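Side-chain contacts in sulfatase (Bacteroides fragilis CAG:558, PDB 6USS), which probably hydrolyses sulfate esters as an arylsulfatase of the alkaline phosphatase clan, with a calcium ion bound at its active site: residues D304-N309 with D313-I318; K241-A246 with Q251-Y256; A234-A239 with D296-D301. The protein carries 1 engineered substitution. All blocks are in the same frame, centred on the assembly; numbering follows the deposited sequence.

Contact 1: D304-N309 with D313-I318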
loop_
_atom_site.group_PDB
_atom_site.type_symbol
_atom_site.label_atom_id
_atom_site.label_comp_id
_atom_site.label_asym_id
_atom_site.label_seq_id
_atom_site.Cartn_x
_atom_site.Cartn_y
_atom_site.Cartn_z
ATOM N N ASP A 304 4.000 21.093 -16.769
ATOM C CA ASP A 304 5.380 21.537 -16.932
ATOM C C ASP A 304 6.343 20.486 -16.421
ATOM O O ASP A 304 7.405 20.277 -17.017
ATOM C CB ASP A 304 5.636 22.863 -16.207
ATOM C CG ASP A 304 4.683 23.965 -16.638
ATOM O OD1 ASP A 304 4.062 23.848 -17.725
ATOM O OD2 ASP A 304 4.554 24.958 -15.886
ATOM N N TRP A 305 5.989 19.811 -15.320
ATOM C CA TRP A 305 6.835 18.727 -14.836
ATOM C C TRP A 305 6.998 17.657 -15.908
ATOM O O TRP A 305 8.116 17.190 -16.167
ATOM C CB TRP A 305 6.283 18.124 -13.540
ATOM C CG TRP A 305 7.220 17.084 -13.013
ATOM C CD1 TRP A 305 8.241 17.267 -12.114
ATOM C CD2 TRP A 305 7.267 15.702 -13.390
ATOM N NE1 TRP A 305 8.904 16.080 -11.903
ATOM C CE2 TRP A 305 8.319 15.105 -12.671
ATOM C CE3 TRP A 305 6.516 14.909 -14.266
ATOM C CZ2 TRP A 305 8.639 13.759 -12.802
ATOM C CZ3 TRP A 305 6.834 13.565 -14.386
ATOM C CH2 TRP A 305 7.887 13.006 -13.659
ATOM N N LEU A 306 5.892 17.273 -16.561
ATOM C CA LEU A 306 5.963 16.324 -17.673
ATOM C C LEU A 306 6.874 16.830 -18.787
ATOM O O LEU A 306 7.710 16.076 -19.302
ATOM C CB LEU A 306 4.566 16.042 -18.233
ATOM C CG LEU A 306 3.562 15.226 -17.412
ATOM C CD1 LEU A 306 2.200 15.186 -18.118
ATOM C CD2 LEU A 306 4.093 13.825 -17.178
ATOM N N ASP A 307 6.693 18.099 -19.195
ATOM C CA ASP A 307 7.507 18.688 -20.263
ATOM C C ASP A 307 8.987 18.605 -19.928
ATOM O O ASP A 307 9.801 18.228 -20.778
ATOM C CB ASP A 307 7.137 20.161 -20.507
ATOM C CG ASP A 307 5.813 20.335 -21.233
ATOM O OD1 ASP A 307 5.466 19.476 -22.074
ATOM O OD2 ASP A 307 5.109 21.339 -20.967
ATOM N N LYS A 308 9.353 18.939 -18.689
ATOM C CA LYS A 308 10.752 19.089 -18.320
ATOM C C LYS A 308 11.436 17.776 -17.969
ATOM O O LYS A 308 12.660 17.773 -17.841
ATOM C CB LYS A 308 10.890 20.096 -17.161
ATOM C CG LYS A 308 10.861 21.547 -17.668
ATOM C CD LYS A 308 9.743 22.406 -17.038
ATOM C CE LYS A 308 9.953 22.637 -15.528
ATOM N NZ LYS A 308 8.958 23.591 -14.955
ATOM N N ASN A 309 10.706 16.670 -17.823
ATOM C CA ASN A 309 11.322 15.375 -17.545
ATOM C C ASN A 309 11.161 14.390 -18.698
ATOM O O ASN A 309 11.368 13.186 -18.513
ATOM C CB ASN A 309 10.754 14.773 -16.261
ATOM C CG ASN A 309 11.038 15.630 -15.032
ATOM O OD1 ASN A 309 12.019 15.412 -14.326
ATOM N ND2 ASN A 309 10.160 16.594 -14.761
ATOM N N ASP A 313 5.239 13.071 -23.984
ATOM C CA ASP A 313 4.805 12.349 -25.168
ATOM C C ASP A 313 4.356 10.936 -24.858
ATOM O O ASP A 313 3.680 10.324 -25.685
ATOM C CB ASP A 313 5.918 12.314 -26.210
ATOM C CG ASP A 313 6.217 13.685 -26.771
ATOM O OD1 ASP A 313 7.400 13.976 -27.058
ATOM O OD2 ASP A 313 5.259 14.487 -26.902
ATOM N N ASN A 314 4.693 10.405 -23.696
ATOM C CA ASN A 314 4.231 9.077 -23.334
ATOM C C ASN A 314 3.379 9.105 -22.067
ATOM O O ASN A 314 3.393 8.153 -21.279
ATOM C CB ASN A 314 5.412 8.120 -23.187
ATOM C CG ASN A 314 4.995 6.648 -23.359
ATOM O OD1 ASN A 314 3.988 6.340 -24.022
ATOM N ND2 ASN A 314 5.762 5.735 -22.748
ATOM N N THR A 315 2.613 10.182 -21.866
ATOM C CA THR A 315 1.729 10.307 -20.714
ATOM C C THR A 315 0.348 10.745 -21.162
ATOM O O THR A 315 0.212 11.721 -21.903
ATOM C CB THR A 315 2.267 11.309 -19.690
ATOM O OG1 THR A 315 3.502 10.828 -19.135
ATOM C CG2 THR A 315 1.252 11.508 -18.579
ATOM N N ILE A 316 -0.665 10.030 -20.704
ATOM C CA ILE A 316 -2.055 10.397 -20.923
ATOM C C ILE A 316 -2.526 11.252 -19.752
ATOM O O ILE A 316 -2.344 10.886 -18.584
ATOM C CB ILE A 316 -2.931 9.145 -21.074
ATOM C CG1 ILE A 316 -2.532 8.339 -22.300
ATOM C CG2 ILE A 316 -4.386 9.516 -21.179
ATOM C CD1 ILE A 316 -3.316 7.035 -22.425
ATOM N N VAL A 317 -3.134 12.390 -20.061
ATOM C CA VAL A 317 -3.691 13.286 -19.062
ATOM C C VAL A 317 -5.200 13.299 -19.250
ATOM O O VAL A 317 -5.700 13.615 -20.338
ATOM C CB VAL A 317 -3.101 14.699 -19.179
ATOM C CG1 VAL A 317 -3.730 15.629 -18.147
ATOM C CG2 VAL A 317 -1.586 14.664 -19.048
ATOM N N ILE A 318 -5.929 12.933 -18.200
ATOM C CA ILE A 318 -7.384 12.982 -18.210
ATOM C C ILE A 318 -7.825 13.985 -17.162
ATOM O O ILE A 318 -7.549 13.811 -15.968
ATOM C CB ILE A 318 -8.026 11.614 -17.949
ATOM C CG1 ILE A 318 -7.456 10.536 -18.873
ATOM C CG2 ILE A 318 -9.515 11.724 -18.171
ATOM C CD1 ILE A 318 -7.846 9.116 -18.477
#
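Two torsions bring L306 against T315: the leucine sets CG beside its backbone N (chi1 -71°) and then runs out extended, while the threonine places CG2 anti to its own N and OG1 beside it. The two side chains reach for each other tip to tip. L306 CD2 lies 3.6 Å from T315 OG1, and L306 CD1 is 3.8 Å from T315 CG2, so the leucine fork spans both branches of the threonine. CD1 also meets V317, whose CG2 is 3.9 Å away as the two side chains pass each other in opposite directions. T315 and V317 are alternate residues of one strand face; both are beta-branched, as suits an extended backbone, and the forked leucine offers two methyls, one for each branch of T315, with CD1 also reaching V317. The hydroxyl buried beside the leucine methyl is satisfied outside the two segments, since T315 OG1 hydrogen-bonds to E311 O and N35 ND2.

L306 CD2 also lies in plane at the edge of the W305 indole. At the helix end, N309 turns back: its ND2 donates to W305 O over 2.6 Å with a nearly straight N-H...O angle of 170°. The donor is tilted 26° from the carbonyl plane, and ND2 stands 3.0 Å above the indole plane, offset toward the rim. The amide thus adds a bond to W305 O, which the backbone N of N309 reaches only weakly. W305 NE1 probably hydrogen-bonds N244 OD1 of helix 231-247.

Helix 283-308 ends here and the chain turns back into strand 315-321. W305 packs on I240 and L243 of helix 231-247, and L306 and V317 both touch R363 of strand 357-363. I316, pointing away from the leucine, packs on M390 of helix 383-390, so the strand lies between helices on both faces of the sheet.

Contact 2: K241-A246 with Q251-Y256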
loop_
_atom_site.group_PDB
_atom_site.type_symbol
_atom_site.label_atom_id
_atom_site.label_comp_id
_atom_site.label_asym_id
_atom_site.label_seq_id
_atom_site.Cartn_x
_atom_site.Cartn_y
_atom_site.Cartn_z
ATOM N N LYS A 241 7.018 15.456 -6.044
ATOM C CA LYS A 241 8.040 14.558 -5.509
ATOM C C LYS A 241 7.674 13.098 -5.689
ATOM O O LYS A 241 8.573 12.268 -5.837
ATOM C CB LYS A 241 8.337 14.823 -4.024
ATOM C CG LYS A 241 8.464 16.273 -3.625
ATOM C CD LYS A 241 8.245 16.418 -2.116
ATOM C CE LYS A 241 8.745 17.765 -1.580
ATOM N NZ LYS A 241 8.346 17.911 -0.138
ATOM N N ALA A 242 6.390 12.760 -5.666
ATOM C CA ALA A 242 6.045 11.370 -5.926
ATOM C C ALA A 242 6.412 10.977 -7.349
ATOM O O ALA A 242 6.766 9.815 -7.603
ATOM C CB ALA A 242 4.561 11.122 -5.678
ATOM N N LEU A 243 6.358 11.946 -8.272
ATOM C CA LEU A 243 6.693 11.720 -9.672
ATOM C C LEU A 243 8.205 11.646 -9.883
ATOM O O LEU A 243 8.687 10.822 -10.676
ATOM C CB LEU A 243 6.093 12.835 -10.529
ATOM C CG LEU A 243 4.597 12.764 -10.818
ATOM C CD1 LEU A 243 4.160 13.925 -11.707
ATOM C CD2 LEU A 243 4.254 11.442 -11.476
ATOM N N ASN A 244 8.970 12.498 -9.193
ATOM C CA ASN A 244 10.420 12.356 -9.240
ATOM C C ASN A 244 10.846 10.980 -8.727
ATOM O O ASN A 244 11.641 10.290 -9.372
ATOM C CB ASN A 244 11.077 13.492 -8.464
ATOM C CG ASN A 244 10.968 14.831 -9.201
ATOM O OD1 ASN A 244 11.049 14.883 -10.434
ATOM N ND2 ASN A 244 10.764 15.910 -8.454
ATOM N N HIS A 245 10.276 10.538 -7.604
ATOM C CA HIS A 245 10.548 9.191 -7.111
ATOM C C HIS A 245 10.155 8.139 -8.145
ATOM O O HIS A 245 10.878 7.154 -8.340
ATOM C CB HIS A 245 9.807 8.961 -5.788
ATOM C CG HIS A 245 10.496 8.021 -4.848
ATOM N ND1 HIS A 245 10.461 8.186 -3.479
ATOM C CD2 HIS A 245 11.226 6.900 -5.075
ATOM C CE1 HIS A 245 11.155 7.215 -2.904
ATOM N NE2 HIS A 245 11.629 6.420 -3.851
ATOM N N ALA A 246 9.027 8.346 -8.840
ATOM C CA ALA A 246 8.576 7.379 -9.843
ATOM C C ALA A 246 9.547 7.271 -11.018
ATOM O O ALA A 246 9.633 6.215 -11.660
ATOM C CB ALA A 246 7.184 7.748 -10.347
ATOM N N GLN A 251 9.133 1.296 -14.605
ATOM C CA GLN A 251 7.739 0.891 -14.758
ATOM C C GLN A 251 6.923 2.150 -15.020
ATOM O O GLN A 251 7.317 3.237 -14.580
ATOM C CB GLN A 251 7.213 0.156 -13.501
ATOM C CG GLN A 251 7.503 0.850 -12.165
ATOM C CD GLN A 251 6.909 0.138 -10.938
ATOM O OE1 GLN A 251 5.946 -0.632 -11.038
ATOM N NE2 GLN A 251 7.500 0.392 -9.775
ATOM N N PRO A 252 5.800 2.048 -15.725
ATOM C CA PRO A 252 4.957 3.229 -15.918
ATOM C C PRO A 252 4.230 3.555 -14.624
ATOM O O PRO A 252 4.150 2.742 -13.697
ATOM C CB PRO A 252 3.981 2.800 -17.011
ATOM C CG PRO A 252 3.851 1.318 -16.808
ATOM C CD PRO A 252 5.182 0.823 -16.260
ATOM N N PHE A 253 3.694 4.768 -14.563
ATOM C CA PHE A 253 2.982 5.194 -13.373
ATOM C C PHE A 253 1.540 5.581 -13.696
ATOM O O PHE A 253 1.157 5.827 -14.848
ATOM C CB PHE A 253 3.709 6.352 -12.669
ATOM C CG PHE A 253 3.733 7.643 -13.448
ATOM C CD1 PHE A 253 2.622 8.489 -13.480
ATOM C CD2 PHE A 253 4.884 8.044 -14.109
ATOM C CE1 PHE A 253 2.663 9.679 -14.182
ATOM C CE2 PHE A 253 4.931 9.245 -14.810
ATOM C CZ PHE A 253 3.830 10.056 -14.854
ATOM N N PHE A 254 0.743 5.611 -12.642
ATOM C CA PHE A 254 -0.610 6.128 -12.698
ATOM C C PHE A 254 -0.733 7.050 -11.498
ATOM O O PHE A 254 -0.535 6.614 -10.360
ATOM C CB PHE A 254 -1.626 4.994 -12.657
ATOM C CG PHE A 254 -3.019 5.446 -12.395
ATOM C CD1 PHE A 254 -3.735 6.129 -13.362
ATOM C CD2 PHE A 254 -3.628 5.187 -11.172
ATOM C CE1 PHE A 254 -5.048 6.541 -13.120
ATOM C CE2 PHE A 254 -4.938 5.608 -10.919
ATOM C CZ PHE A 254 -5.645 6.278 -11.894
ATOM N N LEU A 255 -0.973 8.325 -11.752
ATOM C CA LEU A 255 -1.185 9.304 -10.704
ATOM C C LEU A 255 -2.656 9.690 -10.696
ATOM O O LEU A 255 -3.161 10.223 -11.688
ATOM C CB LEU A 255 -0.307 10.527 -10.935
ATOM C CG LEU A 255 -0.676 11.743 -10.077
ATOM C CD1 LEU A 255 -0.609 11.381 -8.630
ATOM C CD2 LEU A 255 0.253 12.923 -10.372
ATOM N N TYR A 256 -3.342 9.415 -9.590
ATOM C CA TYR A 256 -4.714 9.895 -9.396
ATOM C C TYR A 256 -4.623 11.206 -8.630
ATOM O O TYR A 256 -4.604 11.232 -7.398
ATOM C CB TYR A 256 -5.567 8.874 -8.649
ATOM C CG TYR A 256 -7.019 9.288 -8.389
ATOM C CD1 TYR A 256 -7.781 9.943 -9.359
ATOM C CD2 TYR A 256 -7.636 8.984 -7.175
ATOM C CE1 TYR A 256 -9.130 10.300 -9.116
ATOM C CE2 TYR A 256 -8.964 9.327 -6.928
ATOM C CZ TYR A 256 -9.709 9.984 -7.901
ATOM O OH TYR A 256 -11.025 10.313 -7.619
#
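L243 drops its CD2 methyl onto one face of the F253 ring, the knob that shapes this contact. The methyl is 3.8 Å from the ring centroid and 18° off the normal, a CH-pi contact shifted a little toward the rim, where F253 CE1 is the nearest atom at 3.6 Å. F253 makes the flat seat by placing CG between its backbone N and carbonyl carbon (chi1 67°), and the leucine crosses it at about a right angle. The other prong of the fork, L243 CD1, touches L255 CD2 at 4.2 Å, so the fork fills the hollow between two strand residues that project from the same face. A246 has only a methyl to offer; its CB stands 4.4 Å from F253 CB, and so small a bump lets the helix come close beside the root of the phenylalanine.

Across the strand, F254 and Y256 point to the other side of the sheet, where Y256 packs against R92 and L95 of helix 88-97. On the helix's outer side H245 hydrogen-bonds E176 of the second subunit.

The short helix and strand axes run antiparallel (172°) and pass 10.2 Å apart. A helix lying on the sheet and returning through a short loop into a central parallel strand is the alpha/beta layering of the sulfatase and alkaline phosphatase fold.

Contact 3: A234-A239 with D296-D301; sequences ALTLEA and DKSLGD
Between these two segments T236 makes the contacts from helix 231-247, using both branches. The polar contact is hydroxyl to hydroxyl: T236 OG1 and S298 OG lie 2.7 Å apart, close enough for a hydrogen bond. S298 reaches this position with OG anti to its backbone N (chi1 173°). T236 OG1 also hydrogen-bonds S232 O, one turn back; S298 OG has H259 NE2 within hydrogen-bonding reach as well, so its one proton has two possible acceptors.

A water bridges the helices, placed to donate to T236 OG1 at 3.2 Å and to D301 OD2 at 2.9 Å, though it has more acceptors in reach than protons. The same carboxylate oxygen also pairs with a lysine: K297 NZ, one turn earlier on its helix, forms a 2.9 Å salt bridge to the syn lone pair of D301 OD2. K297 also pairs with E233, linking the two helices by charge.

The apolar part is small. T236 CG2 packs on D301 CB at 3.6 Å, the side chains crossing at about a right angle.

Short residues suit the place, for the CA atoms of T236 and S298 are 5.7 Å apart. S298, L235 and A239 all rest on M257 of strand 253-258, as expected of neighbouring helices in one layer over the central sheet of an alpha/beta sulfatase fold.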
loop_
_atom_site.group_PDB
_atom_site.type_symbol
_atom_site.label_atom_id
_atom_site.label_comp_id
_atom_site.label_asym_id
_atom_site.label_seq_id
_atom_site.Cartn_x
_atom_site.Cartn_y
_atom_site.Cartn_z
ATOM N N ALA A 234 0.218 22.620 -1.765
ATOM C CA ALA A 234 0.854 21.523 -1.046
ATOM C C ALA A 234 0.660 20.202 -1.775
ATOM O O ALA A 234 1.600 19.404 -1.903
ATOM C CB ALA A 234 0.295 21.424 0.374
ATOM N N LEU A 235 -0.555 19.951 -2.257
ATOM C CA LEU A 235 -0.823 18.704 -2.959
ATOM C C LEU A 235 0.021 18.596 -4.219
ATOM O O LEU A 235 0.557 17.522 -4.524
ATOM C CB LEU A 235 -2.316 18.597 -3.293
ATOM C CG LEU A 235 -3.253 18.435 -2.094
ATOM C CD1 LEU A 235 -4.713 18.287 -2.533
ATOM C CD2 LEU A 235 -2.803 17.236 -1.254
ATOM N N THR A 236 0.159 19.703 -4.957
ATOM C CA THR A 236 0.964 19.687 -6.175
ATOM C C THR A 236 2.439 19.421 -5.875
ATOM O O THR A 236 3.088 18.646 -6.585
ATOM C CB THR A 236 0.793 21.005 -6.931
ATOM O OG1 THR A 236 -0.605 21.302 -7.045
ATOM C CG2 THR A 236 1.398 20.895 -8.310
ATOM N N LEU A 237 2.990 20.040 -4.827
ATOM C CA LEU A 237 4.405 19.833 -4.540
ATOM C C LEU A 237 4.687 18.401 -4.097
ATOM O O LEU A 237 5.725 17.834 -4.462
ATOM C CB LEU A 237 4.892 20.825 -3.488
ATOM C CG LEU A 237 4.821 22.272 -3.963
ATOM C CD1 LEU A 237 4.779 23.201 -2.743
ATOM C CD2 LEU A 237 5.989 22.609 -4.896
ATOM N N GLU A 238 3.778 17.790 -3.321
ATOM C CA GLU A 238 3.991 16.393 -2.947
ATOM C C GLU A 238 3.754 15.457 -4.124
ATOM O O GLU A 238 4.425 14.428 -4.243
ATOM C CB GLU A 238 3.102 16.007 -1.770
ATOM C CG GLU A 238 3.408 16.807 -0.519
ATOM C CD GLU A 238 4.796 16.504 0.071
ATOM O OE1 GLU A 238 5.068 15.327 0.421
ATOM O OE2 GLU A 238 5.612 17.450 0.179
ATOM N N ALA A 239 2.816 15.794 -5.005
ATOM C CA ALA A 239 2.671 15.018 -6.230
ATOM C C ALA A 239 3.936 15.100 -7.076
ATOM O O ALA A 239 4.367 14.101 -7.671
ATOM C CB ALA A 239 1.461 15.499 -7.029
ATOM N N ASP A 296 -6.160 25.208 -11.461
ATOM C CA ASP A 296 -5.557 25.258 -12.785
ATOM C C ASP A 296 -4.039 25.438 -12.715
ATOM O O ASP A 296 -3.316 24.949 -13.596
ATOM C CB ASP A 296 -6.200 26.380 -13.601
ATOM C CG ASP A 296 -5.737 26.383 -15.056
ATOM O OD1 ASP A 296 -6.333 25.640 -15.882
ATOM O OD2 ASP A 296 -4.790 27.133 -15.377
ATOM N N LYS A 297 -3.538 26.142 -11.691
ATOM C CA LYS A 297 -2.094 26.261 -11.521
ATOM C C LYS A 297 -1.478 24.905 -11.245
ATOM O O LYS A 297 -0.385 24.594 -11.737
ATOM C CB LYS A 297 -1.764 27.226 -10.384
ATOM C CG LYS A 297 -0.278 27.320 -10.058
ATOM C CD LYS A 297 -0.049 28.120 -8.772
ATOM C CE LYS A 297 1.438 28.288 -8.440
ATOM N NZ LYS A 297 2.160 27.012 -8.236
ATOM N N SER A 298 -2.176 24.082 -10.458
ATOM C CA SER A 298 -1.717 22.720 -10.214
ATOM C C SER A 298 -1.625 21.928 -11.524
ATOM O O SER A 298 -0.626 21.235 -11.775
ATOM C CB SER A 298 -2.649 22.046 -9.205
ATOM O OG SER A 298 -2.358 20.666 -9.045
ATOM N N LEU A 299 -2.658 22.030 -12.378
ATOM C CA LEU A 299 -2.637 21.330 -13.659
ATOM C C LEU A 299 -1.445 21.774 -14.491
ATOM O O LEU A 299 -0.723 20.948 -15.061
ATOM C CB LEU A 299 -3.934 21.571 -14.425
ATOM C CG LEU A 299 -4.028 20.944 -15.827
ATOM C CD1 LEU A 299 -4.257 19.432 -15.770
ATOM C CD2 LEU A 299 -5.105 21.607 -16.636
ATOM N N GLY A 300 -1.228 23.088 -14.573
ATOM C CA GLY A 300 -0.062 23.587 -15.275
ATOM C C GLY A 300 1.240 23.059 -14.702
ATOM O O GLY A 300 2.155 22.710 -15.448
ATOM N N ASP A 301 1.333 22.981 -13.371
ATOM C CA ASP A 301 2.588 22.579 -12.737
ATOM C C ASP A 301 2.941 21.131 -13.062
ATOM O O ASP A 301 4.113 20.814 -13.303
ATOM C CB ASP A 301 2.515 22.775 -11.219
ATOM C CG ASP A 301 2.482 24.243 -10.806
ATOM O OD1 ASP A 301 2.895 25.118 -11.596
ATOM O OD2 ASP A 301 2.055 24.522 -9.667
HETATM O O HOH W 1 -0.019 24.381 -7.684
#

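Helix 231-247 comes first along the chain and supplies one side of two contacts. Its early turns, 234-239, wait for contact 3; its later turns, 241-246, are used at once by contact 2, which closes a short loop as the chain turns back into strand 253-258. Contact 3 closes only after helix 273-279 and the first half of helix 283-308 have followed, so its long loop encloses contact 2. Contact 1 then closes another short loop, from the end of helix 283-308 into strand 315-321. It follows the others in series, and none cross. Together the three join two helices to each other and each helix to a strand of the mixed central sheet.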